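Local coordinates for glutathione synthetase-like effector 30 (Gpa-GSS30-apo) (Globodera pallida, PDB 5OET), which resembles the ligase that joins gamma-glutamylcysteine to glycine with ATP, but probably serves this plant-parasitic nematode as a neofunctionalised effector, at residues A[99-104]-A[473-478]; A[122-127]-A[358-363]; A[229-234]-A[270-275]. All coordinates share one frame; numbering follows the deposited sequence.

Contact 1 (A[99-104]-A[473-478])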
loop_
_atom_site.group_PDB
_atom_site.type_symbol
_atom_site.label_atom_id
_atom_site.label_comp_id
_atom_site.label_asym_id
_atom_site.label_seq_id
_atom_site.Cartn_x
_atom_site.Cartn_y
_atom_site.Cartn_z
ATOM N N LYS A 99 -12.671 15.349 25.206
ATOM C CA LYS A 99 -13.721 14.792 26.064
ATOM C C LYS A 99 -14.778 14.089 25.241
ATOM O O LYS A 99 -15.211 12.996 25.604
ATOM C CB LYS A 99 -14.335 15.842 27.004
ATOM C CG LYS A 99 -13.527 15.956 28.300
ATOM C CD LYS A 99 -13.830 17.174 29.155
ATOM C CE LYS A 99 -12.747 17.323 30.211
ATOM N NZ LYS A 99 -13.274 17.881 31.491
ATOM N N LEU A 100 -15.146 14.702 24.121
ATOM C CA LEU A 100 -16.208 14.180 23.246
ATOM C C LEU A 100 -15.793 12.889 22.520
ATOM O O LEU A 100 -16.600 11.984 22.326
ATOM C CB LEU A 100 -16.656 15.244 22.234
ATOM C CG LEU A 100 -17.048 16.624 22.778
ATOM C CD1 LEU A 100 -17.715 17.423 21.671
ATOM C CD2 LEU A 100 -17.924 16.559 24.013
ATOM N N PHE A 101 -14.537 12.818 22.108
ATOM C CA PHE A 101 -13.997 11.605 21.530
ATOM C C PHE A 101 -14.053 10.479 22.541
ATOM O O PHE A 101 -14.451 9.375 22.207
ATOM C CB PHE A 101 -12.556 11.819 21.075
ATOM C CG PHE A 101 -11.888 10.576 20.580
ATOM C CD1 PHE A 101 -11.966 10.221 19.242
ATOM C CD2 PHE A 101 -11.175 9.746 21.455
ATOM C CE1 PHE A 101 -11.335 9.073 18.771
ATOM C CE2 PHE A 101 -10.551 8.591 20.986
ATOM C CZ PHE A 101 -10.633 8.260 19.640
ATOM N N GLN A 102 -13.642 10.749 23.768
ATOM C CA GLN A 102 -13.727 9.745 24.813
ATOM C C GLN A 102 -15.195 9.389 25.092
ATOM O O GLN A 102 -15.525 8.236 25.271
ATOM C CB GLN A 102 -12.984 10.207 26.080
ATOM C CG GLN A 102 -12.480 9.090 26.986
ATOM C CD GLN A 102 -11.729 7.996 26.228
ATOM O OE1 GLN A 102 -11.964 6.803 26.460
ATOM N NE2 GLN A 102 -10.861 8.392 25.279
ATOM N N GLN A 103 -16.078 10.373 25.077
ATOM C CA GLN A 103 -17.506 10.139 25.239
ATOM C C GLN A 103 -18.051 9.216 24.134
ATOM O O GLN A 103 -18.875 8.325 24.428
ATOM C CB GLN A 103 -18.262 11.474 25.251
ATOM C CG GLN A 103 -19.674 11.424 25.790
ATOM C CD GLN A 103 -20.453 12.702 25.525
ATOM O OE1 GLN A 103 -19.879 13.792 25.363
ATOM N NE2 GLN A 103 -21.781 12.578 25.493
ATOM N N ALA A 104 -17.603 9.402 22.891
ATOM C CA ALA A 104 -18.031 8.531 21.785
ATOM C C ALA A 104 -17.461 7.099 21.863
ATOM O O ALA A 104 -18.160 6.111 21.619
ATOM C CB ALA A 104 -17.651 9.146 20.452
ATOM N N PRO A 473 -15.675 18.077 10.581
ATOM C CA PRO A 473 -15.375 16.667 10.747
ATOM C C PRO A 473 -16.561 15.852 11.304
ATOM O O PRO A 473 -17.476 16.408 11.911
ATOM C CB PRO A 473 -14.199 16.668 11.721
ATOM C CG PRO A 473 -14.378 17.886 12.528
ATOM C CD PRO A 473 -15.140 18.881 11.696
ATOM N N GLU A 474 -16.516 14.544 11.061
ATOM C CA GLU A 474 -17.540 13.600 11.475
ATOM C C GLU A 474 -16.787 12.382 11.995
ATOM O O GLU A 474 -16.040 11.764 11.265
ATOM C CB GLU A 474 -18.434 13.221 10.293
ATOM C CG GLU A 474 -19.683 12.413 10.645
ATOM C CD GLU A 474 -20.227 11.565 9.478
ATOM O OE1 GLU A 474 -19.546 10.586 9.041
ATOM O OE2 GLU A 474 -21.355 11.852 9.011
ATOM N N LEU A 475 -16.998 12.059 13.267
ATOM C CA LEU A 475 -16.305 10.970 13.969
ATOM C C LEU A 475 -17.083 9.668 13.884
ATOM O O LEU A 475 -18.221 9.624 14.288
ATOM C CB LEU A 475 -16.173 11.349 15.438
ATOM C CG LEU A 475 -15.488 10.400 16.407
ATOM C CD1 LEU A 475 -13.996 10.294 16.116
ATOM C CD2 LEU A 475 -15.746 10.900 17.821
ATOM N N GLY A 476 -16.462 8.612 13.376
ATOM C CA GLY A 476 -17.078 7.279 13.323
ATOM C C GLY A 476 -16.405 6.347 14.310
ATOM O O GLY A 476 -15.194 6.165 14.250
ATOM N N ILE A 477 -17.168 5.766 15.226
ATOM C CA ILE A 477 -16.615 4.799 16.154
ATOM C C ILE A 477 -17.019 3.384 15.745
ATOM O O ILE A 477 -18.211 3.078 15.687
ATOM C CB ILE A 477 -17.116 5.055 17.581
ATOM C CG1 ILE A 477 -16.744 6.465 18.049
ATOM C CG2 ILE A 477 -16.565 4.001 18.531
ATOM C CD1 ILE A 477 -15.258 6.760 18.093
ATOM N N PHE A 478 -16.027 2.530 15.507
ATOM C CA PHE A 478 -16.241 1.107 15.235
ATOM C C PHE A 478 -16.302 0.239 16.485
ATOM O O PHE A 478 -15.527 0.428 17.401
ATOM C CB PHE A 478 -15.094 0.557 14.388
ATOM C CG PHE A 478 -15.032 1.124 13.013
ATOM C CD1 PHE A 478 -15.754 0.549 11.982
ATOM C CD2 PHE A 478 -14.232 2.223 12.744
ATOM C CE1 PHE A 478 -15.688 1.052 10.697
ATOM C CE2 PHE A 478 -14.172 2.749 11.459
ATOM C CZ PHE A 478 -14.896 2.160 10.429
#
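The edge of the F101 ring meets L475: methyl CD1 of the leucine sits near the ring plane, with L475 CD1 3.7 Å from F101 CD1 and 4.0 Å from F101 CE1. The same ring makes an edge-to-face contact with H498. F101 gets there by carrying CG anti to its backbone N (chi1 175°), which swings the ring off the flank of its helix and down to the strand, where the two side chains cross at about a right angle. L475 uses both branches. While CD1 takes the phenyl edge, CD2 reaches A104, with L475 CD2 3.7 Å from A104 CB. The A104 methyl also meets I477, with A104 CB 3.7 Å from I477 CG1, and so spans two inward-facing residues of the strand. All four residues are buried and the interaction is purely apolar. A104 sits where the helix faces the strand; the short axes come to 9.7 Å and run roughly the same way, 34° apart. Around the contact, strand 469-484 lies between 160-173 and 490-504 in the large mixed sheet; L475 and I477 bond through the backbone to Y169 and A167, G476 and F478 to M499 and G497. Helix 98-119 covers one face, with L100 and A104 spreading onto strands 160-173 and 179-188, whereas F478 turns to the opposite face and meets F194.

Contact 2 (A[122-127]-A[358-363])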
loop_
_atom_site.group_PDB
_atom_site.type_symbol
_atom_site.label_atom_id
_atom_site.label_comp_id
_atom_site.label_asym_id
_atom_site.label_seq_id
_atom_site.Cartn_x
_atom_site.Cartn_y
_atom_site.Cartn_z
ATOM N N TYR A 122 -37.986 -9.436 17.441
ATOM C CA TYR A 122 -38.666 -9.191 16.160
ATOM C C TYR A 122 -40.032 -8.496 16.305
ATOM O O TYR A 122 -40.363 -7.587 15.531
ATOM C CB TYR A 122 -38.852 -10.500 15.378
ATOM C CG TYR A 122 -39.331 -10.333 13.938
ATOM C CD1 TYR A 122 -38.814 -9.327 13.110
ATOM C CD2 TYR A 122 -40.262 -11.196 13.389
ATOM C CE1 TYR A 122 -39.230 -9.178 11.795
ATOM C CE2 TYR A 122 -40.680 -11.061 12.063
ATOM C CZ TYR A 122 -40.157 -10.046 11.273
ATOM O OH TYR A 122 -40.541 -9.873 9.961
ATOM N N GLU A 123 -40.827 -8.928 17.277
ATOM C CA GLU A 123 -42.089 -8.243 17.513
ATOM C C GLU A 123 -41.902 -6.745 17.886
ATOM O O GLU A 123 -42.711 -5.925 17.454
ATOM C CB GLU A 123 -43.013 -9.040 18.454
ATOM C CG GLU A 123 -44.142 -9.765 17.705
ATOM C CD GLU A 123 -45.231 -8.793 17.201
ATOM O OE1 GLU A 123 -45.349 -8.601 15.965
ATOM O OE2 GLU A 123 -45.949 -8.194 18.050
ATOM N N PHE A 124 -40.841 -6.383 18.612
ATOM C CA PHE A 124 -40.580 -4.977 18.913
ATOM C C PHE A 124 -40.302 -4.175 17.650
ATOM O O PHE A 124 -40.868 -3.089 17.460
ATOM C CB PHE A 124 -39.421 -4.792 19.900
ATOM C CG PHE A 124 -39.073 -3.351 20.133
ATOM C CD1 PHE A 124 -39.944 -2.519 20.829
ATOM C CD2 PHE A 124 -37.906 -2.807 19.606
ATOM C CE1 PHE A 124 -39.644 -1.173 21.028
ATOM C CE2 PHE A 124 -37.598 -1.463 19.801
ATOM C CZ PHE A 124 -38.468 -0.642 20.519
ATOM N N LEU A 125 -39.421 -4.713 16.809
ATOM C CA LEU A 125 -39.053 -4.071 15.547
ATOM C C LEU A 125 -40.277 -3.882 14.659
ATOM O O LEU A 125 -40.499 -2.784 14.166
ATOM C CB LEU A 125 -37.984 -4.883 14.805
ATOM C CG LEU A 125 -36.595 -5.040 15.438
ATOM C CD1 LEU A 125 -35.600 -5.622 14.443
ATOM C CD2 LEU A 125 -36.080 -3.710 15.946
ATOM N N LYS A 126 -41.078 -4.941 14.491
ATOM C CA LYS A 126 -42.346 -4.862 13.747
ATOM C C LYS A 126 -43.268 -3.794 14.315
ATOM O O LYS A 126 -43.840 -3.015 13.564
ATOM C CB LYS A 126 -43.075 -6.216 13.709
ATOM C CG LYS A 126 -42.572 -7.172 12.622
ATOM C CD LYS A 126 -43.312 -8.517 12.610
ATOM C CE LYS A 126 -44.651 -8.478 11.875
ATOM N NZ LYS A 126 -45.856 -8.498 12.764
ATOM N N GLU A 127 -43.392 -3.735 15.640
ATOM C CA GLU A 127 -44.261 -2.731 16.284
ATOM C C GLU A 127 -43.793 -1.305 16.009
ATOM O O GLU A 127 -44.621 -0.416 15.880
ATOM C CB GLU A 127 -44.432 -2.983 17.794
ATOM C CG GLU A 127 -45.837 -2.670 18.280
ATOM C CD GLU A 127 -46.105 -1.184 18.548
ATOM O OE1 GLU A 127 -45.130 -0.417 18.773
ATOM O OE2 GLU A 127 -47.303 -0.778 18.557
ATOM N N PRO A 358 -39.218 8.597 24.888
ATOM C CA PRO A 358 -39.039 8.171 26.290
ATOM C C PRO A 358 -39.289 6.673 26.530
ATOM O O PRO A 358 -40.207 6.103 25.938
ATOM C CB PRO A 358 -40.093 8.991 27.038
ATOM C CG PRO A 358 -41.117 9.318 26.001
ATOM C CD PRO A 358 -40.306 9.586 24.770
ATOM N N GLY A 359 -38.461 6.052 27.376
ATOM C CA GLY A 359 -38.576 4.623 27.708
ATOM C C GLY A 359 -37.952 3.625 26.736
ATOM O O GLY A 359 -37.565 2.536 27.138
ATOM N N MET A 360 -37.839 3.988 25.460
ATOM C CA MET A 360 -37.495 3.028 24.415
ATOM C C MET A 360 -36.074 2.476 24.511
ATOM O O MET A 360 -35.835 1.349 24.092
ATOM C CB MET A 360 -37.741 3.630 23.039
ATOM C CG MET A 360 -39.207 3.923 22.754
ATOM S SD MET A 360 -40.181 2.456 22.377
ATOM C CE MET A 360 -41.829 3.172 22.469
ATOM N N VAL A 361 -35.141 3.251 25.047
ATOM C CA VAL A 361 -33.782 2.759 25.352
ATOM C C VAL A 361 -33.796 1.982 26.665
ATOM O O VAL A 361 -33.260 0.884 26.746
ATOM C CB VAL A 361 -32.745 3.906 25.459
ATOM C CG1 VAL A 361 -31.396 3.390 25.929
ATOM C CG2 VAL A 361 -32.582 4.625 24.130
ATOM N N GLU A 362 -34.438 2.561 27.678
ATOM C CA GLU A 362 -34.467 1.999 29.041
ATOM C C GLU A 362 -34.948 0.541 29.046
ATOM O O GLU A 362 -34.482 -0.265 29.846
ATOM C CB GLU A 362 -35.342 2.874 29.961
ATOM C CG GLU A 362 -34.688 4.181 30.434
ATOM C CD GLU A 362 -34.596 5.289 29.379
ATOM O OE1 GLU A 362 -33.938 6.334 29.648
ATOM O OE2 GLU A 362 -35.173 5.130 28.275
ATOM N N LYS A 363 -35.855 0.229 28.118
ATOM C CA LYS A 363 -36.437 -1.103 27.911
ATOM C C LYS A 363 -35.401 -2.230 27.778
ATOM O O LYS A 363 -35.651 -3.337 28.221
ATOM C CB LYS A 363 -37.331 -1.053 26.655
ATOM C CG LYS A 363 -38.105 -2.315 26.303
ATOM C CD LYS A 363 -38.674 -2.221 24.890
ATOM C CE LYS A 363 -39.771 -3.242 24.600
ATOM N NZ LYS A 363 -39.245 -4.629 24.468
#
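F124 reaches out from the short helix 122-127 to M360 and K363, which approach its ring in quite different ways. The thioether of M360 comes to the edge: SD lies in the ring plane, 89° off the normal and 5.1 Å from the centroid of F124, an edge-on Met-aromatic contact. It faces the CE1-CZ edge, M360 SD being 3.9 Å from F124 CE1 and 4.0 Å from F124 CZ. A bend at chi2 (-76°) folds the methionine chain and helps set the sulfur there. K363 instead runs alongside, its chain sliding past the phenylalanine in the opposite direction. Its first three torsions are extended, so the chain is nearly straight until it turns at chi4, and the methylenes do the touching: K363 CE is 3.8 Å from F124 CD1, and K363 CD is 4.1 Å from F124 CE1. Elsewhere around the ring, F364 meets it edge to face and M351 of helix 349-354 packs against F124. The polarisable sulfur and the hydrocarbon part of a lysine thus pair with an aromatic ring at the surface, without any directional polar bond between the segments. K363 NZ also makes a long, weak ion pair with D121, just before the helix, so charge may add modestly to what is mainly a dispersion contact.

Contact 3 (A[229-234]-A[270-275])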
loop_
_atom_site.group_PDB
_atom_site.type_symbol
_atom_site.label_atom_id
_atom_site.label_comp_id
_atom_site.label_asym_id
_atom_site.label_seq_id
_atom_site.Cartn_x
_atom_site.Cartn_y
_atom_site.Cartn_z
ATOM N N ALA A 229 -11.624 -6.231 12.968
ATOM C CA ALA A 229 -12.480 -7.017 12.087
ATOM C C ALA A 229 -11.960 -8.460 11.974
ATOM O O ALA A 229 -12.717 -9.403 12.135
ATOM C CB ALA A 229 -12.576 -6.360 10.713
ATOM N N ALA A 230 -10.659 -8.604 11.739
ATOM C CA ALA A 230 -10.005 -9.901 11.697
ATOM C C ALA A 230 -10.235 -10.708 12.970
ATOM O O ALA A 230 -10.646 -11.863 12.893
ATOM C CB ALA A 230 -8.515 -9.736 11.438
ATOM N N GLU A 231 -9.998 -10.096 14.130
ATOM C CA GLU A 231 -10.156 -10.784 15.421
ATOM C C GLU A 231 -11.580 -11.272 15.654
ATOM O O GLU A 231 -11.771 -12.281 16.322
ATOM C CB GLU A 231 -9.750 -9.902 16.599
ATOM C CG GLU A 231 -8.249 -9.629 16.733
ATOM C CD GLU A 231 -7.915 -8.489 17.732
ATOM O OE1 GLU A 231 -6.786 -8.502 18.284
ATOM O OE2 GLU A 231 -8.768 -7.573 17.966
ATOM N N THR A 232 -12.562 -10.559 15.112
ATOM C CA THR A 232 -13.972 -10.910 15.272
ATOM C C THR A 232 -14.401 -12.027 14.304
ATOM O O THR A 232 -15.195 -12.902 14.668
ATOM C CB THR A 232 -14.862 -9.658 15.082
ATOM O OG1 THR A 232 -14.437 -8.634 15.987
ATOM C CG2 THR A 232 -16.319 -9.970 15.355
ATOM N N LEU A 233 -13.899 -11.983 13.065
ATOM C CA LEU A 233 -14.077 -13.089 12.105
ATOM C C LEU A 233 -13.449 -14.405 12.581
ATOM O O LEU A 233 -14.066 -15.460 12.458
ATOM C CB LEU A 233 -13.505 -12.728 10.724
ATOM C CG LEU A 233 -14.333 -11.770 9.848
ATOM C CD1 LEU A 233 -13.464 -11.219 8.724
ATOM C CD2 LEU A 233 -15.579 -12.457 9.285
ATOM N N TYR A 234 -12.224 -14.335 13.102
ATOM C CA TYR A 234 -11.568 -15.493 13.711
ATOM C C TYR A 234 -12.404 -16.104 14.845
ATOM O O TYR A 234 -12.560 -17.321 14.906
ATOM C CB TYR A 234 -10.196 -15.100 14.249
ATOM C CG TYR A 234 -9.418 -16.242 14.884
ATOM C CD1 TYR A 234 -8.912 -17.252 14.111
ATOM C CD2 TYR A 234 -9.168 -16.287 16.252
ATOM C CE1 TYR A 234 -8.157 -18.284 14.664
ATOM C CE2 TYR A 234 -8.459 -17.335 16.814
ATOM C CZ TYR A 234 -7.958 -18.326 16.010
ATOM O OH TYR A 234 -7.246 -19.335 16.571
ATOM N N GLU A 270 -4.427 -13.537 8.661
ATOM C CA GLU A 270 -3.236 -14.388 8.500
ATOM C C GLU A 270 -2.223 -14.289 9.633
ATOM O O GLU A 270 -1.718 -15.286 10.100
ATOM C CB GLU A 270 -2.501 -13.997 7.224
ATOM C CG GLU A 270 -3.214 -14.394 5.944
ATOM C CD GLU A 270 -2.748 -13.612 4.736
ATOM O OE1 GLU A 270 -1.647 -13.022 4.777
ATOM O OE2 GLU A 270 -3.474 -13.607 3.724
ATOM N N SER A 271 -1.896 -13.077 10.046
ATOM C CA SER A 271 -0.879 -12.864 11.071
ATOM C C SER A 271 -1.395 -12.968 12.527
ATOM O O SER A 271 -0.622 -12.764 13.448
ATOM C CB SER A 271 -0.243 -11.497 10.849
ATOM O OG SER A 271 -1.211 -10.485 11.064
ATOM N N ILE A 272 -2.682 -13.248 12.740
ATOM C CA ILE A 272 -3.201 -13.543 14.088
ATOM C C ILE A 272 -3.624 -15.008 14.231
ATOM O O ILE A 272 -4.444 -15.328 15.095
ATOM C CB ILE A 272 -4.353 -12.577 14.521
ATOM C CG1 ILE A 272 -5.674 -12.849 13.782
ATOM C CG2 ILE A 272 -3.937 -11.117 14.342
ATOM C CD1 ILE A 272 -6.844 -12.027 14.308
ATOM N N SER A 273 -3.058 -15.898 13.410
ATOM C CA SER A 273 -3.297 -17.338 13.554
ATOM C C SER A 273 -2.157 -18.180 12.956
ATOM O O SER A 273 -1.352 -17.649 12.196
ATOM C CB SER A 273 -4.623 -17.696 12.888
ATOM O OG SER A 273 -5.084 -18.939 13.404
ATOM N N THR A 274 -2.049 -19.459 13.344
ATOM C CA THR A 274 -1.065 -20.388 12.745
ATOM C C THR A 274 -1.630 -21.146 11.547
ATOM O O THR A 274 -0.984 -21.275 10.501
ATOM C CB THR A 274 -0.545 -21.470 13.738
ATOM O OG1 THR A 274 -0.174 -20.874 14.987
ATOM C CG2 THR A 274 0.656 -22.241 13.139
ATOM N N GLU A 275 -2.817 -21.717 11.733
ATOM C CA GLU A 275 -3.410 -22.586 10.730
ATOM C C GLU A 275 -4.129 -21.598 9.837
ATOM O O GLU A 275 -5.133 -21.004 10.218
ATOM C CB GLU A 275 -4.348 -23.647 11.332
ATOM C CG GLU A 275 -4.634 -24.908 10.490
ATOM C CD GLU A 275 -3.517 -25.935 10.471
ATOM O OE1 GLU A 275 -2.322 -25.565 10.448
ATOM O OE2 GLU A 275 -3.852 -27.131 10.446
#
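The type I turn from E270 to S273 leads from helix 259-270 toward strand 279-283, within a beta-alpha-beta crossover whose two strands, 246-251 and 279-283, pair in parallel; here its corner rests on helix 225-240. I272, inside the turn, does most of the work. With chi1 at 73°, CG1 stands between the backbone N and the carbonyl carbon, and from there the chain extends to push CD1 against the helix. This one methyl has several neighbours: I272 CD1 is 3.7 Å from E231 CG, 3.9 Å from the carbonyl C of A230 and 4.0 Å from A230 CB. It meets the helix backbone as well as its side chains, with I272 CD1 3.7 Å from E231 N. E231 and I272 cross at about a right angle, the methyl touching the glutamate at its hydrocarbon root; beyond CG the E231 chain runs on, extended, and its carboxylate forms a salt bridge with R495. One helical turn later Y234 takes S273. A trans chi1 (-179°) carries the tyrosine ring out toward the turn, and the hydroxyl of the serine approaches it obliquely, S273 OG being 3.4 Å from Y234 CE1. The phenol oxygen is further off, Y234 OH to S273 OG measuring 3.9 Å, so the pair is one of van der Waals contact. Both residues also touch a crystal neighbour, which may influence how they sit. At the start of the turn, E270 makes a salt bridge to R206 of the second subunit. Helix 225-240 lies between helix 259-270 and the large mixed sheet: A229, A230, L233 and Y234 lean on the helix, while E231 and T232 face strand 490-504 of the sheet and T232 and L233 touch M162 of its strand 160-173.

Overall arrangement
The three contacts form a nest along the chain: contact 3 falls within the loop closed by contact 2, and that within the loop closed by contact 1. In space they stand apart. Contact 1, the buried one, has its centre about 26 Å from that of contact 2 and about 27 Å from that of contact 3, while the centres of contacts 2 and 3 are about 35 Å apart. Nearest atoms of contacts 1 and 3 are about 8 Å apart, and strand 490-504 serves both, through H498 and R495. Contact 2 follows from contact 1 through consecutive helices, 98-119 and 122-127. C164-C480 cross-links strands 160-173 and 469-484, the latter carrying 473-478 of contact 1; the magnesium ligands H406 and E426 belong to none of the segments.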